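Long-range contacts in flagellin hook IN motif family (Aeromonas hydrophila subsp. hydrophila, PDB 6XI1), which probably forms part of the calcium-stiffened extender region of a bacterial RTX adhesin, holding the adhesive end away from the cell surface: residues A61-G66 against L78-G83; N128-I133 against D220-T225; A270-F275 against A323-T328; E357-L362 against V408-V413. All blocks are in the same frame, centred on the assembly; numbering follows the deposited sequence.

Contact 1: residues A61-G66 against L78-G83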
loop_
_atom_site.group_PDB
_atom_site.type_symbol
_atom_site.label_atom_id
_atom_site.label_comp_id
_atom_site.label_asym_id
_atom_site.label_seq_id
_atom_site.Cartn_x
_atom_site.Cartn_y
_atom_site.Cartn_z
ATOM N N ALA A 61 -73.324 -26.691 -53.075
ATOM C CA ALA A 61 -71.977 -27.291 -52.883
ATOM C C ALA A 61 -70.890 -26.235 -53.125
ATOM O O ALA A 61 -70.066 -26.408 -54.046
ATOM C CB ALA A 61 -71.800 -28.488 -53.786
ATOM N N LYS A 62 -70.903 -25.190 -52.297
ATOM C CA LYS A 62 -70.028 -23.995 -52.360
ATOM C C LYS A 62 -69.982 -23.381 -50.957
ATOM O O LYS A 62 -70.831 -23.785 -50.117
ATOM C CB LYS A 62 -70.579 -22.949 -53.332
ATOM C CG LYS A 62 -70.510 -23.298 -54.810
ATOM C CD LYS A 62 -71.407 -22.428 -55.640
ATOM C CE LYS A 62 -71.218 -20.960 -55.331
ATOM N NZ LYS A 62 -72.327 -20.154 -55.887
ATOM N N PHE A 63 -69.016 -22.494 -50.704
ATOM C CA PHE A 63 -68.859 -21.767 -49.414
ATOM C C PHE A 63 -69.384 -20.335 -49.544
ATOM O O PHE A 63 -69.296 -19.728 -50.628
ATOM C CB PHE A 63 -67.398 -21.780 -48.959
ATOM C CG PHE A 63 -66.924 -23.148 -48.559
ATOM C CD1 PHE A 63 -67.168 -23.630 -47.287
ATOM C CD2 PHE A 63 -66.274 -23.975 -49.465
ATOM C CE1 PHE A 63 -66.734 -24.893 -46.919
ATOM C CE2 PHE A 63 -65.864 -25.244 -49.098
ATOM C CZ PHE A 63 -66.098 -25.705 -47.827
ATOM N N GLN A 64 -69.940 -19.804 -48.453
ATOM C CA GLN A 64 -70.112 -18.338 -48.280
ATOM C C GLN A 64 -68.707 -17.739 -48.181
ATOM O O GLN A 64 -67.927 -18.205 -47.327
ATOM C CB GLN A 64 -70.943 -18.016 -47.042
ATOM C CG GLN A 64 -72.294 -18.699 -47.028
ATOM C CD GLN A 64 -73.157 -18.243 -45.877
ATOM O OE1 GLN A 64 -73.247 -17.054 -45.577
ATOM N NE2 GLN A 64 -73.811 -19.203 -45.244
ATOM N N ALA A 65 -68.379 -16.810 -49.068
ATOM C CA ALA A 65 -67.062 -16.144 -49.123
ATOM C C ALA A 65 -67.002 -15.077 -48.023
ATOM O O ALA A 65 -67.967 -14.270 -47.911
ATOM C CB ALA A 65 -66.832 -15.550 -50.490
ATOM N N GLY A 66 -65.920 -15.069 -47.237
ATOM C CA GLY A 66 -65.607 -13.961 -46.310
ATOM C C GLY A 66 -64.846 -14.433 -45.084
ATOM O O GLY A 66 -64.109 -15.434 -45.202
ATOM N N LEU A 78 -59.397 -15.423 -40.203
ATOM C CA LEU A 78 -59.431 -16.373 -41.334
ATOM C C LEU A 78 -60.467 -15.891 -42.357
ATOM O O LEU A 78 -61.560 -15.514 -41.930
ATOM C CB LEU A 78 -59.755 -17.751 -40.762
ATOM C CG LEU A 78 -59.814 -18.876 -41.786
ATOM C CD1 LEU A 78 -59.259 -20.146 -41.204
ATOM C CD2 LEU A 78 -61.246 -19.084 -42.283
ATOM N N THR A 79 -60.093 -15.819 -43.635
ATOM C CA THR A 79 -61.043 -15.571 -44.757
ATOM C C THR A 79 -61.134 -16.844 -45.603
ATOM O O THR A 79 -60.156 -17.585 -45.656
ATOM C CB THR A 79 -60.643 -14.354 -45.591
ATOM O OG1 THR A 79 -59.464 -14.712 -46.297
ATOM C CG2 THR A 79 -60.371 -13.107 -44.788
ATOM N N ILE A 80 -62.291 -17.109 -46.213
ATOM C CA ILE A 80 -62.482 -18.268 -47.130
ATOM C C ILE A 80 -63.138 -17.769 -48.433
ATOM O O ILE A 80 -63.939 -16.827 -48.374
ATOM C CB ILE A 80 -63.267 -19.397 -46.440
ATOM C CG1 ILE A 80 -63.126 -20.725 -47.190
ATOM C CG2 ILE A 80 -64.723 -19.008 -46.218
ATOM C CD1 ILE A 80 -63.512 -21.957 -46.395
ATOM N N THR A 81 -62.723 -18.324 -49.571
ATOM C CA THR A 81 -63.341 -18.070 -50.904
ATOM C C THR A 81 -64.550 -19.004 -51.090
ATOM O O THR A 81 -64.643 -20.026 -50.384
ATOM C CB THR A 81 -62.328 -18.248 -52.044
ATOM O OG1 THR A 81 -62.063 -19.643 -52.103
ATOM C CG2 THR A 81 -61.034 -17.485 -51.861
ATOM N N GLU A 82 -65.418 -18.690 -52.065
ATOM C CA GLU A 82 -66.495 -19.610 -52.545
ATOM C C GLU A 82 -65.921 -21.010 -52.790
ATOM O O GLU A 82 -66.602 -21.999 -52.476
ATOM C CB GLU A 82 -67.127 -19.093 -53.841
ATOM C CG GLU A 82 -67.647 -17.672 -53.747
ATOM C CD GLU A 82 -68.481 -17.249 -54.941
ATOM O OE1 GLU A 82 -69.335 -18.052 -55.395
ATOM O OE2 GLU A 82 -68.260 -16.124 -55.421
ATOM N N GLY A 83 -64.693 -21.095 -53.317
ATOM C CA GLY A 83 -64.041 -22.370 -53.690
ATOM C C GLY A 83 -63.505 -23.139 -52.500
ATOM O O GLY A 83 -63.039 -24.279 -52.696
#

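Contact 2: residues N128-I133 against D220-T225. With CA (calcium ion), chain Q; CA (calcium ion), chain M; CA (calcium ion), chain L.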
loop_
_atom_site.group_PDB
_atom_site.type_symbol
_atom_site.label_atom_id
_atom_site.label_comp_id
_atom_site.label_asym_id
_atom_site.label_seq_id
_atom_site.Cartn_x
_atom_site.Cartn_y
_atom_site.Cartn_z
ATOM N N ASN A 128 -38.531 -18.320 -27.951
ATOM C CA ASN A 128 -37.876 -17.475 -26.928
ATOM C C ASN A 128 -37.521 -16.117 -27.510
ATOM O O ASN A 128 -37.058 -16.024 -28.661
ATOM C CB ASN A 128 -36.613 -18.089 -26.330
ATOM C CG ASN A 128 -36.186 -17.283 -25.122
ATOM O OD1 ASN A 128 -36.978 -17.100 -24.185
ATOM N ND2 ASN A 128 -34.978 -16.742 -25.182
ATOM N N ASP A 129 -37.733 -15.091 -26.714
ATOM C CA ASP A 129 -37.184 -13.735 -26.921
ATOM C C ASP A 129 -36.161 -13.542 -25.809
ATOM O O ASP A 129 -36.502 -13.814 -24.601
ATOM C CB ASP A 129 -38.280 -12.665 -26.881
ATOM C CG ASP A 129 -39.123 -12.614 -28.156
ATOM O OD1 ASP A 129 -39.945 -13.512 -28.325
ATOM O OD2 ASP A 129 -38.904 -11.689 -28.980
ATOM N N ALA A 130 -34.953 -13.154 -26.192
ATOM C CA ALA A 130 -33.881 -12.806 -25.233
ATOM C C ALA A 130 -34.406 -11.747 -24.255
ATOM O O ALA A 130 -35.052 -10.756 -24.660
ATOM C CB ALA A 130 -32.653 -12.317 -25.982
ATOM N N ALA A 131 -34.088 -11.905 -22.984
ATOM C CA ALA A 131 -34.296 -10.845 -21.973
ATOM C C ALA A 131 -33.464 -9.601 -22.358
ATOM O O ALA A 131 -32.391 -9.733 -23.008
ATOM C CB ALA A 131 -33.950 -11.359 -20.602
ATOM N N VAL A 132 -33.944 -8.436 -21.967
ATOM C CA VAL A 132 -33.237 -7.140 -22.111
ATOM C C VAL A 132 -32.795 -6.713 -20.706
ATOM O O VAL A 132 -33.672 -6.432 -19.847
ATOM C CB VAL A 132 -34.096 -6.065 -22.797
ATOM C CG1 VAL A 132 -33.372 -4.720 -22.848
ATOM C CG2 VAL A 132 -34.474 -6.530 -24.203
ATOM N N ILE A 133 -31.490 -6.747 -20.478
ATOM C CA ILE A 133 -30.882 -6.467 -19.142
ATOM C C ILE A 133 -30.151 -5.121 -19.189
ATOM O O ILE A 133 -29.296 -4.921 -20.069
ATOM C CB ILE A 133 -29.954 -7.597 -18.677
ATOM C CG1 ILE A 133 -30.688 -8.939 -18.655
ATOM C CG2 ILE A 133 -29.390 -7.251 -17.302
ATOM C CD1 ILE A 133 -29.796 -10.173 -18.519
ATOM N N ASP A 220 -34.642 -17.177 -18.629
ATOM C CA ASP A 220 -34.522 -17.892 -19.932
ATOM C C ASP A 220 -33.039 -18.152 -20.277
ATOM O O ASP A 220 -32.790 -18.676 -21.380
ATOM C CB ASP A 220 -35.261 -17.171 -21.062
ATOM C CG ASP A 220 -34.582 -15.918 -21.577
ATOM O OD1 ASP A 220 -33.495 -15.566 -21.066
ATOM O OD2 ASP A 220 -35.132 -15.322 -22.481
ATOM N N GLY A 221 -32.092 -17.749 -19.422
ATOM C CA GLY A 221 -30.648 -18.029 -19.625
ATOM C C GLY A 221 -29.935 -16.897 -20.352
ATOM O O GLY A 221 -28.725 -17.037 -20.624
ATOM N N THR A 222 -30.617 -15.791 -20.658
ATOM C CA THR A 222 -29.979 -14.568 -21.183
ATOM C C THR A 222 -28.965 -14.043 -20.157
ATOM O O THR A 222 -29.315 -13.921 -18.958
ATOM C CB THR A 222 -30.980 -13.454 -21.500
ATOM O OG1 THR A 222 -32.027 -13.920 -22.366
ATOM C CG2 THR A 222 -30.292 -12.276 -22.142
ATOM N N THR A 223 -27.745 -13.736 -20.595
ATOM C CA THR A 223 -26.650 -13.377 -19.675
ATOM C C THR A 223 -26.331 -11.896 -19.746
ATOM O O THR A 223 -26.580 -11.250 -20.748
ATOM C CB THR A 223 -25.403 -14.254 -19.858
ATOM O OG1 THR A 223 -24.904 -14.021 -21.172
ATOM C CG2 THR A 223 -25.647 -15.725 -19.627
ATOM N N HIS A 224 -25.840 -11.362 -18.626
ATOM C CA HIS A 224 -25.209 -10.022 -18.546
ATOM C C HIS A 224 -23.986 -10.092 -17.616
ATOM O O HIS A 224 -23.982 -10.899 -16.678
ATOM C CB HIS A 224 -26.213 -8.996 -18.071
ATOM C CG HIS A 224 -25.900 -7.584 -18.398
ATOM N ND1 HIS A 224 -26.107 -7.056 -19.650
ATOM C CD2 HIS A 224 -25.404 -6.585 -17.655
ATOM C CE1 HIS A 224 -25.772 -5.784 -19.657
ATOM N NE2 HIS A 224 -25.325 -5.473 -18.452
ATOM N N THR A 225 -23.029 -9.226 -17.844
ATOM C CA THR A 225 -21.774 -9.175 -17.068
ATOM C C THR A 225 -21.744 -7.929 -16.172
ATOM O O THR A 225 -22.124 -6.798 -16.612
ATOM C CB THR A 225 -20.575 -9.299 -18.015
ATOM O OG1 THR A 225 -20.661 -10.587 -18.635
ATOM C CG2 THR A 225 -19.261 -9.203 -17.279
HETATM CA CA CA Q . -37.424 -14.883 -22.960
HETATM CA CA CA M . -39.789 -13.108 -30.813
HETATM CA CA CA L . -41.713 -15.047 -27.819
HETATM O O HOH W 1 -37.677 -14.399 -30.580
HETATM O O HOH W 2 -38.355 -11.660 -31.980
#

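Contact 3: residues A270-F275 against A323-T328. With CA (calcium ion), chain R; NA (sodium ion), chain J.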
loop_
_atom_site.group_PDB
_atom_site.type_symbol
_atom_site.label_atom_id
_atom_site.label_comp_id
_atom_site.label_asym_id
_atom_site.label_seq_id
_atom_site.Cartn_x
_atom_site.Cartn_y
_atom_site.Cartn_z
ATOM N N ALA A 270 7.927 -7.085 -4.740
ATOM C CA ALA A 270 9.411 -7.034 -4.848
ATOM C C ALA A 270 9.876 -5.739 -5.527
ATOM O O ALA A 270 10.944 -5.274 -5.126
ATOM C CB ALA A 270 9.933 -8.245 -5.587
ATOM N N ASP A 271 9.094 -5.171 -6.456
ATOM C CA ASP A 271 9.364 -3.840 -7.083
ATOM C C ASP A 271 9.618 -2.772 -5.985
ATOM O O ASP A 271 10.494 -1.904 -6.131
ATOM C CB ASP A 271 8.253 -3.450 -8.063
ATOM C CG ASP A 271 6.791 -3.666 -7.623
ATOM O OD1 ASP A 271 6.511 -4.166 -6.481
ATOM O OD2 ASP A 271 5.893 -3.316 -8.437
ATOM N N GLU A 272 8.945 -2.884 -4.851
ATOM C CA GLU A 272 8.998 -1.865 -3.769
ATOM C C GLU A 272 9.923 -2.275 -2.633
ATOM O O GLU A 272 10.216 -1.394 -1.800
ATOM C CB GLU A 272 7.581 -1.616 -3.243
ATOM C CG GLU A 272 6.762 -0.838 -4.220
ATOM C CD GLU A 272 5.414 -0.301 -3.786
ATOM O OE1 GLU A 272 5.135 -0.065 -2.558
ATOM O OE2 GLU A 272 4.622 -0.184 -4.701
ATOM N N ALA A 273 10.281 -3.561 -2.540
ATOM C CA ALA A 273 11.004 -4.107 -1.375
ATOM C C ALA A 273 12.502 -3.867 -1.600
ATOM O O ALA A 273 13.276 -4.856 -1.666
ATOM C CB ALA A 273 10.699 -5.572 -1.145
ATOM N N LYS A 274 12.894 -2.602 -1.701
ATOM C CA LYS A 274 14.323 -2.209 -1.780
ATOM C C LYS A 274 14.458 -0.742 -1.376
ATOM O O LYS A 274 13.427 -0.039 -1.255
ATOM C CB LYS A 274 14.922 -2.471 -3.164
ATOM C CG LYS A 274 14.074 -2.111 -4.349
ATOM C CD LYS A 274 14.664 -2.531 -5.701
ATOM C CE LYS A 274 14.080 -3.811 -6.256
ATOM N NZ LYS A 274 14.160 -3.841 -7.737
ATOM N N PHE A 275 15.704 -0.311 -1.172
ATOM C CA PHE A 275 15.989 1.090 -0.778
ATOM C C PHE A 275 16.265 1.925 -2.008
ATOM O O PHE A 275 16.727 1.410 -3.030
ATOM C CB PHE A 275 17.134 1.132 0.209
ATOM C CG PHE A 275 16.775 0.459 1.504
ATOM C CD1 PHE A 275 16.173 1.176 2.506
ATOM C CD2 PHE A 275 17.029 -0.895 1.691
ATOM C CE1 PHE A 275 15.863 0.569 3.701
ATOM C CE2 PHE A 275 16.649 -1.519 2.868
ATOM C CZ PHE A 275 16.109 -0.777 3.877
ATOM N N ALA A 323 15.194 5.927 2.809
ATOM C CA ALA A 323 13.851 5.614 2.267
ATOM C C ALA A 323 13.873 4.352 1.407
ATOM O O ALA A 323 14.826 4.128 0.637
ATOM C CB ALA A 323 13.351 6.809 1.472
ATOM N N SER A 324 12.774 3.616 1.441
ATOM C CA SER A 324 12.446 2.558 0.469
ATOM C C SER A 324 11.860 3.196 -0.784
ATOM O O SER A 324 11.536 4.418 -0.773
ATOM C CB SER A 324 11.503 1.544 1.084
ATOM O OG SER A 324 10.288 2.175 1.420
ATOM N N VAL A 325 11.700 2.380 -1.822
ATOM C CA VAL A 325 11.170 2.785 -3.149
ATOM C C VAL A 325 9.887 3.606 -2.983
ATOM O O VAL A 325 9.741 4.594 -3.721
ATOM C CB VAL A 325 10.927 1.542 -4.025
ATOM C CG1 VAL A 325 10.120 1.847 -5.276
ATOM C CG2 VAL A 325 12.234 0.876 -4.364
ATOM N N ASP A 326 8.972 3.236 -2.077
ATOM C CA ASP A 326 7.644 3.908 -2.009
ATOM C C ASP A 326 7.702 5.133 -1.090
ATOM O O ASP A 326 6.634 5.767 -0.845
ATOM C CB ASP A 326 6.581 2.893 -1.579
ATOM C CG ASP A 326 6.627 2.553 -0.093
ATOM O OD1 ASP A 326 7.558 3.033 0.642
ATOM O OD2 ASP A 326 5.757 1.804 0.340
ATOM N N GLY A 327 8.886 5.497 -0.586
ATOM C CA GLY A 327 9.083 6.686 0.238
ATOM C C GLY A 327 8.937 6.423 1.717
ATOM O O GLY A 327 9.096 7.369 2.510
ATOM N N THR A 328 8.720 5.163 2.141
ATOM C CA THR A 328 8.728 4.830 3.584
ATOM C C THR A 328 10.122 5.156 4.154
ATOM O O THR A 328 11.100 4.750 3.563
ATOM C CB THR A 328 8.402 3.337 3.786
ATOM O OG1 THR A 328 7.142 3.055 3.148
ATOM C CG2 THR A 328 8.458 2.982 5.250
HETATM CA CA CA R . 4.586 -0.073 -0.518
HETATM NA NA NA J . 3.960 -4.184 -6.827
HETATM O O HOH W 3 8.949 0.585 -0.623
HETATM O O HOH W 4 3.510 -1.977 -6.589
HETATM O O HOH W 5 4.453 -6.252 -7.450
HETATM O O HOH W 6 2.873 -3.764 -8.822
HETATM O O HOH W 7 1.538 -4.980 -6.675
#

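Contact 4: residues E357-L362 against V408-V413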
loop_
_atom_site.group_PDB
_atom_site.type_symbol
_atom_site.label_atom_id
_atom_site.label_comp_id
_atom_site.label_asym_id
_atom_site.label_seq_id
_atom_site.Cartn_x
_atom_site.Cartn_y
_atom_site.Cartn_z
ATOM N N GLU A 357 69.332 33.480 50.920
ATOM C CA GLU A 357 68.793 34.671 50.211
ATOM C C GLU A 357 67.715 35.272 51.114
ATOM O O GLU A 357 67.530 36.492 51.093
ATOM C CB GLU A 357 68.312 34.334 48.788
ATOM C CG GLU A 357 66.957 33.618 48.714
ATOM C CD GLU A 357 66.475 33.108 47.346
ATOM O OE1 GLU A 357 67.294 32.950 46.429
ATOM O OE2 GLU A 357 65.266 32.870 47.205
ATOM N N THR A 358 67.013 34.434 51.871
ATOM C CA THR A 358 65.989 34.837 52.868
ATOM C C THR A 358 66.067 33.819 54.006
ATOM O O THR A 358 66.812 32.852 53.874
ATOM C CB THR A 358 64.562 34.949 52.293
ATOM O OG1 THR A 358 64.178 33.725 51.649
ATOM C CG2 THR A 358 64.403 36.088 51.308
ATOM N N ASN A 359 65.289 34.017 55.062
ATOM C CA ASN A 359 65.399 33.201 56.289
ATOM C C ASN A 359 64.133 33.443 57.092
ATOM O O ASN A 359 63.674 34.581 57.146
ATOM C CB ASN A 359 66.698 33.557 57.018
ATOM C CG ASN A 359 67.101 32.510 58.027
ATOM O OD1 ASN A 359 67.539 31.414 57.668
ATOM N ND2 ASN A 359 66.946 32.842 59.296
ATOM N N PRO A 360 63.494 32.407 57.685
ATOM C CA PRO A 360 63.975 31.023 57.617
ATOM C C PRO A 360 63.573 30.192 56.374
ATOM O O PRO A 360 64.108 29.077 56.252
ATOM C CB PRO A 360 63.306 30.415 58.859
ATOM C CG PRO A 360 61.959 31.127 58.955
ATOM C CD PRO A 360 62.228 32.530 58.438
ATOM N N LEU A 361 62.646 30.684 55.524
ATOM C CA LEU A 361 62.228 29.965 54.274
ATOM C C LEU A 361 62.893 30.574 53.044
ATOM O O LEU A 361 63.003 31.819 53.011
ATOM C CB LEU A 361 60.720 30.072 54.070
ATOM C CG LEU A 361 59.846 29.408 55.121
ATOM C CD1 LEU A 361 58.394 29.767 54.886
ATOM C CD2 LEU A 361 60.066 27.898 55.137
ATOM N N LEU A 362 63.308 29.726 52.094
ATOM C CA LEU A 362 63.591 30.119 50.698
ATOM C C LEU A 362 62.297 29.866 49.905
ATOM O O LEU A 362 61.649 28.801 50.107
ATOM C CB LEU A 362 64.759 29.317 50.137
ATOM C CG LEU A 362 66.027 29.259 50.978
ATOM C CD1 LEU A 362 67.108 28.540 50.216
ATOM C CD2 LEU A 362 66.522 30.656 51.358
ATOM N N VAL A 408 61.344 25.997 50.876
ATOM C CA VAL A 408 62.306 25.064 51.510
ATOM C C VAL A 408 62.911 25.773 52.727
ATOM O O VAL A 408 63.111 26.985 52.668
ATOM C CB VAL A 408 63.378 24.543 50.551
ATOM C CG1 VAL A 408 64.310 25.634 50.053
ATOM C CG2 VAL A 408 64.186 23.409 51.168
ATOM N N ASP A 409 63.161 25.022 53.800
ATOM C CA ASP A 409 63.826 25.595 54.997
ATOM C C ASP A 409 65.266 25.903 54.633
ATOM O O ASP A 409 66.004 24.990 54.221
ATOM C CB ASP A 409 63.817 24.638 56.183
ATOM C CG ASP A 409 62.453 24.407 56.790
ATOM O OD1 ASP A 409 61.564 25.250 56.588
ATOM O OD2 ASP A 409 62.282 23.369 57.456
ATOM N N ASN A 410 65.674 27.151 54.838
ATOM C CA ASN A 410 67.076 27.568 54.636
ATOM C C ASN A 410 68.018 26.648 55.435
ATOM O O ASN A 410 69.095 26.298 54.899
ATOM C CB ASN A 410 67.255 29.054 54.963
ATOM C CG ASN A 410 68.610 29.552 54.529
ATOM O OD1 ASN A 410 69.101 29.178 53.470
ATOM N ND2 ASN A 410 69.249 30.360 55.367
ATOM N N SER A 411 67.636 26.240 56.646
ATOM C CA SER A 411 68.477 25.344 57.498
ATOM C C SER A 411 68.831 24.044 56.766
ATOM O O SER A 411 69.952 23.534 56.975
ATOM C CB SER A 411 67.803 25.043 58.810
ATOM O OG SER A 411 66.536 24.435 58.590
ATOM N N LYS A 412 67.929 23.518 55.913
ATOM C CA LYS A 412 68.099 22.184 55.287
ATOM C C LYS A 412 69.013 22.241 54.057
ATOM O O LYS A 412 69.413 21.166 53.584
ATOM C CB LYS A 412 66.726 21.601 54.952
ATOM C CG LYS A 412 65.863 21.306 56.176
ATOM C CD LYS A 412 64.601 20.559 55.839
ATOM C CE LYS A 412 63.611 20.450 56.986
ATOM N NZ LYS A 412 64.210 19.810 58.179
ATOM N N VAL A 413 69.368 23.430 53.573
ATOM C CA VAL A 413 70.177 23.594 52.333
ATOM C C VAL A 413 71.574 24.128 52.663
ATOM O O VAL A 413 72.385 24.242 51.745
ATOM C CB VAL A 413 69.443 24.483 51.310
ATOM C CG1 VAL A 413 68.031 23.958 51.056
ATOM C CG2 VAL A 413 69.407 25.944 51.696
HETATM O O HOH W 8 65.636 27.480 57.977
#

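Contact 1: residues A61-G66 against L78-G83
Thr79 CA lies 3.1 Å from Gly66 O in a CA-H...O contact, and with it the pairing starts. Ile80 carries the centre. Ile80 N donates to Gly66 O at 2.7 Å and Ile80 O accepts from Gly66 N at 2.9 Å, the two bonds of an antiparallel hydrogen-bonded pair. Gly66 has a positive phi of 150°, a backbone shape open to glycine but not to residues with a CB. The branched side chain of Ile80 reaches inward: CG1 stands opposite the backbone N (chi1 -163°), which brings CD1 over one face of the Phe63 ring, 4.3 Å from its centroid, a CH-pi contact offset toward the rim. This packing belongs to the interior of a beta-sandwich domain of the bacterial cadherin-like family; Leu50 and Val52 of strand 43-53 also pack on Phe63, and Trp86 of strand 85-91 on Ile80. At Thr81 the chain leaves the strand, and Thr81 O lies 3.6 Å from Phe63 CB, while the Thr81 hydroxyl accepts from Ala85 N. Glu82 then closes the outer end: Glu82 O takes the Phe63 N-H at 3.0 Å, in the carbonyl plane on a lone pair, and lies at the edge of the Phe63 ring. The flexible, charged side chains of Glu82 and Lys62 suit the surface, running side by side to a long salt bridge, Lys62 NZ to Glu82 OE1 3.7 Å. The Gly83 carbonyl carbon lies near Phe63 CD2.

Contact 2: residues N128-I133 against D220-T225
Asp220 and Asn128 meet at a calcium site at one end of a beta-sandwich domain of the bacterial cadherin-like family, where the loops leading into strands 132-142 and 223-231 converge. The tight part begins at the metal. One calcium ion takes Asn128 OD1, Asp129 O at 2.2 Å and Asp220 OD2 at 2.4 Å, with Asp160, Asp162 and Glu166 completing the shell. Asn128 suits its place because its amide does two jobs: OD1 binds the metal while Asn128 ND2 donates to Asp220 OD2 at 3.1 Å, from above the carboxylate plane, the two flat groups being turned 70° apart. The Asp129 carboxylate bridges two further calcium ions, with Glu37 and Gln96 among their other ligands.

A second packed part lies among the strands, where Ile133 CG2 rests over one face of the His224 ring, 4.0 Å from its centroid, a CH-pi contact. The open side is that of exposed Ala130 and of Thr223, which points away; at the calcium end a water donates to Asn128 O.

Between the calcium site and the Ile133-His224 packing stands Thr222, whose small hydroxyl can both give and take. With chi1 at -53°, Thr222 OG1 faces Ala131 and donates to Asp220 OD1 at 2.6 Å; Asp220 OD1 also accepts Thr222 N in an Asx turn. Thr222 OG1 in turn accepts from Ala131 N at 2.9 Å.

Contact 3: residues A270-F275 against A323-T328
Glu272 and Asp326 meet through a metal: a calcium ion is bound by Glu272 OE1 at 2.1 Å and by Asp326 OD2 at 2.4 Å, the two side chains crossing at about a right angle with their carboxylate planes 58° apart. The longer glutamate, extended beyond CG, spans the gap from its loop, whereas the short aspartate reaches the ion from a turn. Asn234, Asp235, Asp266 and Asp268 complete the site. Next door, both carboxylate oxygens of Asp271 hold a sodium ion, and one of its waters also donates to Glu272 OE2.

Hydrogen bonds join the loops and order the Asp326 side chain. Val325 N donates to Lys274 O at 3.0 Å, and a water accepts from Ser324 OG and Asp326 N and donates to Glu272 O. Asp326 OD1 accepts from Thr328 N at 2.9 Å in an Asx turn. The Thr328 hydroxyl gives the same oxygen a second bond, which helps fix the carboxylate's rotation.

Van der Waals contacts are few. Val325 CG2 lies against Lys274 CG at 3.5 Å, beta-branched bulk beside the lysine's aliphatic stem, and Ala323 O sits at the Phe275 ring edge, 3.7 Å from Phe275 CD1.

The contact joins the loop between strands 255-265 and 278-282 to the turn between strands 315-323 and 329-337, while the Phe275 ring packs on Ile239, Leu262 and Val264 of the sandwich.

Contact 4: residues E357-L362 against V408-V413
Here, at one end of a bacterial cadherin-like beta-sandwich domain, the start of strand 361-371 pairs antiparallel with the end of strand 403-409. Leu362 and Val408 form a hydrogen-bonded pair: Leu362 N donates to Val408 O at 2.8 Å and Val408 N to Leu362 O at 2.9 Å. Leu361 and Asp409 follow as a non-hydrogen-bonded pair, and beyond them Asn410 N reaches Pro360 O at 2.9 Å. The peptide bond before Pro360 is cis, a form proline tolerates far better than other residues, and it turns the chain just ahead of the strand.

On the inner side Leu362 CB lies 3.7 Å from Val408 CG1, and Leu362 CD1 meets Val413 CG2 tip to tip at 3.8 Å; these branched aliphatic groups suit a buried face. Asn410 sets a polar group beside them. A chi1 of -170° swings its amide out toward 357-362. Asn410 ND2 donates to Asn359 OD1 at 3.1 Å in a nearly straight bond (165°), the two amide planes almost perpendicular, and gives a second hydrogen bond to Asp356 OD1. Asn410 OD1 lies 3.6 Å from Leu362 CD2. Asn410 suits the place because its short amide can give two N-H bonds, while Asn359 supplies a carbonyl acceptor. A water joins Pro360 O to Ser411 N.

Strand 403-409 is followed by residues 410-412 with helical backbone angles, Asn410 and Val413 also pack on Glu355, and Leu393, in the loop before strand 395-398, touches Val408.

Overall arrangement
The four contacts come in series along one elongated chain, and none touches another. Contacts 1 and 2 are 45 Å apart between centres, contacts 2 and 3 are 49 Å, contacts 3 and 4 are 83 Å, and the outer two, contacts 1 and 4, are 174 Å apart on opposite sides of the chain's centre. Each falls in a different one of four seven-stranded units that share the strand order 1-2-5-4-3-6-7. Contacts 1 and 4 join strand ends and adjoining loops; contacts 2 and 3 bring loops, and in contact 2 the first residues of two strands, together at calcium sites. The bridging calcium ions near contact 2 link successive domains, consistent with calcium stiffening a tandem array that extends the adhesin.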